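Local coordinates for protein post-proline cleaving enzyme (Rickettsia typhi, PDB 4HVT) that probably acts as a serine-type endopeptidase or oligopeptidase of the prolyl oligopeptidase family, cutting peptide chains after proline, at residues Tyr447-Lys452 / Pro463-Tyr468. Sequence-based numbering, arbitrary orientation.
Sequences YVLEQK and PYFLVY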
loop_
_atom_site.group_PDB
_atom_site.type_symbol
_atom_site.label_atom_id
_atom_site.label_comp_id
_atom_site.label_asym_id
_atom_site.label_seq_id
_atom_site.Cartn_x
_atom_site.Cartn_y
_atom_site.Cartn_z
ATOM N N TYR A 447 16.564 10.781 -20.573
ATOM C CA TYR A 447 16.515 11.052 -19.110
ATOM C C TYR A 447 17.716 10.528 -18.310
ATOM O O TYR A 447 18.472 9.658 -18.753
ATOM C CB TYR A 447 15.211 10.483 -18.566
ATOM C CG TYR A 447 14.046 11.024 -19.309
ATOM C CD1 TYR A 447 13.459 12.240 -18.938
ATOM C CD2 TYR A 447 13.567 10.380 -20.448
ATOM C CE1 TYR A 447 12.413 12.792 -19.677
ATOM C CE2 TYR A 447 12.517 10.918 -21.193
ATOM C CZ TYR A 447 11.932 12.108 -20.804
ATOM O OH TYR A 447 10.909 12.618 -21.576
ATOM N N VAL A 448 17.881 11.073 -17.115
ATOM C CA VAL A 448 18.918 10.645 -16.200
ATOM C C VAL A 448 18.246 10.249 -14.898
ATOM O O VAL A 448 17.354 10.953 -14.425
ATOM C CB VAL A 448 19.921 11.776 -15.903
ATOM C CG1 VAL A 448 20.987 11.273 -14.925
ATOM C CG2 VAL A 448 20.573 12.255 -17.182
ATOM N N LEU A 449 18.720 9.148 -14.346
ATOM C CA LEU A 449 18.350 8.644 -13.037
ATOM C C LEU A 449 19.633 8.613 -12.213
ATOM O O LEU A 449 20.585 7.842 -12.538
ATOM C CB LEU A 449 17.747 7.241 -13.160
ATOM C CG LEU A 449 17.580 6.478 -11.834
ATOM C CD1 LEU A 449 16.716 7.287 -10.855
ATOM C CD2 LEU A 449 17.012 5.096 -12.051
ATOM N N GLU A 450 19.683 9.431 -11.146
ATOM C CA GLU A 450 20.827 9.413 -10.254
ATOM C C GLU A 450 20.412 8.994 -8.849
ATOM O O GLU A 450 19.444 9.527 -8.292
ATOM C CB GLU A 450 21.475 10.779 -10.158
ATOM C CG GLU A 450 22.378 11.198 -11.272
ATOM C CD GLU A 450 23.019 12.523 -10.909
ATOM O OE1 GLU A 450 22.673 13.535 -11.543
ATOM O OE2 GLU A 450 23.793 12.550 -9.914
ATOM N N GLN A 451 21.204 8.121 -8.250
ATOM C CA GLN A 451 21.039 7.801 -6.821
ATOM C C GLN A 451 22.064 8.563 -6.039
ATOM O O GLN A 451 23.262 8.468 -6.308
ATOM C CB GLN A 451 21.161 6.296 -6.584
ATOM C CG GLN A 451 21.024 5.946 -5.134
ATOM C CD GLN A 451 20.967 4.462 -4.887
ATOM O OE1 GLN A 451 20.925 3.640 -5.837
ATOM N NE2 GLN A 451 20.998 4.099 -3.603
ATOM N N LYS A 452 21.597 9.438 -5.173
ATOM C CA LYS A 452 22.412 10.336 -4.444
ATOM C C LYS A 452 22.168 10.187 -2.934
ATOM O O LYS A 452 21.335 9.387 -2.510
ATOM C CB LYS A 452 22.082 11.764 -4.942
ATOM C CG LYS A 452 22.477 12.033 -6.396
ATOM C CD LYS A 452 21.984 13.379 -6.891
ATOM C CE LYS A 452 22.839 14.527 -6.377
ATOM N NZ LYS A 452 23.949 14.829 -7.314
ATOM N N PRO A 463 19.454 8.393 1.440
ATOM C CA PRO A 463 19.380 8.221 0.002
ATOM C C PRO A 463 18.284 9.064 -0.598
ATOM O O PRO A 463 17.238 9.291 0.024
ATOM C CB PRO A 463 18.976 6.756 -0.179
ATOM C CG PRO A 463 19.245 6.097 1.111
ATOM C CD PRO A 463 19.073 7.175 2.160
ATOM N N TYR A 464 18.512 9.503 -1.820
ATOM C CA TYR A 464 17.449 10.000 -2.635
ATOM C C TYR A 464 17.716 9.722 -4.121
ATOM O O TYR A 464 18.865 9.560 -4.546
ATOM C CB TYR A 464 17.170 11.494 -2.404
ATOM C CG TYR A 464 18.239 12.500 -2.781
ATOM C CD1 TYR A 464 19.272 12.833 -1.886
ATOM C CD2 TYR A 464 18.186 13.165 -3.973
ATOM C CE1 TYR A 464 20.237 13.803 -2.184
ATOM C CE2 TYR A 464 19.130 14.132 -4.275
ATOM C CZ TYR A 464 20.148 14.467 -3.381
ATOM O OH TYR A 464 21.097 15.426 -3.794
ATOM N N PHE A 465 16.623 9.642 -4.858
ATOM C CA PHE A 465 16.572 9.380 -6.284
ATOM C C PHE A 465 16.139 10.622 -7.050
ATOM O O PHE A 465 15.077 11.236 -6.775
ATOM C CB PHE A 465 15.693 8.188 -6.571
ATOM C CG PHE A 465 16.267 6.923 -6.037
ATOM C CD1 PHE A 465 17.137 6.163 -6.791
ATOM C CD2 PHE A 465 15.988 6.523 -4.749
ATOM C CE1 PHE A 465 17.703 4.986 -6.270
ATOM C CE2 PHE A 465 16.553 5.412 -4.200
ATOM C CZ PHE A 465 17.385 4.582 -4.971
ATOM N N LEU A 466 16.996 11.011 -7.987
ATOM C CA LEU A 466 16.820 12.210 -8.741
ATOM C C LEU A 466 16.628 11.825 -10.225
ATOM O O LEU A 466 17.467 11.097 -10.783
ATOM C CB LEU A 466 18.086 13.039 -8.599
ATOM C CG LEU A 466 18.194 14.258 -9.486
ATOM C CD1 LEU A 466 17.165 15.348 -9.204
ATOM C CD2 LEU A 466 19.614 14.832 -9.363
ATOM N N VAL A 467 15.539 12.285 -10.851
ATOM C CA VAL A 467 15.242 12.006 -12.264
ATOM C C VAL A 467 14.999 13.340 -12.983
ATOM O O VAL A 467 14.245 14.207 -12.500
ATOM C CB VAL A 467 13.987 11.133 -12.437
ATOM C CG1 VAL A 467 13.586 10.980 -13.911
ATOM C CG2 VAL A 467 14.255 9.766 -11.858
ATOM N N TYR A 468 15.654 13.525 -14.124
ATOM C CA TYR A 468 15.509 14.762 -14.878
ATOM C C TYR A 468 15.689 14.497 -16.365
ATOM O O TYR A 468 16.148 13.414 -16.808
ATOM C CB TYR A 468 16.471 15.884 -14.400
ATOM C CG TYR A 468 17.943 15.564 -14.454
ATOM C CD1 TYR A 468 18.614 14.997 -13.362
ATOM C CD2 TYR A 468 18.682 15.871 -15.586
ATOM C CE1 TYR A 468 19.989 14.744 -13.429
ATOM C CE2 TYR A 468 20.031 15.612 -15.644
ATOM C CZ TYR A 468 20.678 15.069 -14.555
ATOM O OH TYR A 468 22.031 14.784 -14.695
#
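V448 packs over the Y468 ring: its CB lies 3.9 Å from the ring centroid, a CH-pi contact displaced toward the rim. K452 repeats this on Y464, with CB 3.8 Å from that centroid, and its CD meets L466 CD2. Both tyrosines hold CG between the backbone N and the carbonyl carbon (chi1 near +60°), and both rings reach across to the neighbouring strand. On the other face of the sheet, L449 CD1 touches V467 CG2 at 3.6 Å and meets the F465 ring at its edge, while the extended Q451 side chain runs beside F465, its amide tilted 41° to the ring, NE2 hydrogen-bonded to N369 O and OE1 to N396 ND2. Between the faces, six backbone hydrogen bonds join the antiparallel pairs V448–Y468, E450–L466 and K452–Y464; E450 N to L466 O, at 2.8 Å and 174°, is nearly straight. At the polar edge, E450 OE1 accepts a weak bond from Y468 OH at 3.5 Å; OE2 forms a long salt bridge with K452 NZ within strand 447-452. Strand 461-469 also pairs antiparallel with strand 510-514, leaving 447-455 as an edge strand of the alpha/beta-hydrolase sheet. The chemistry implies cohesion chiefly from backbone bonds and aliphatic-aromatic packing.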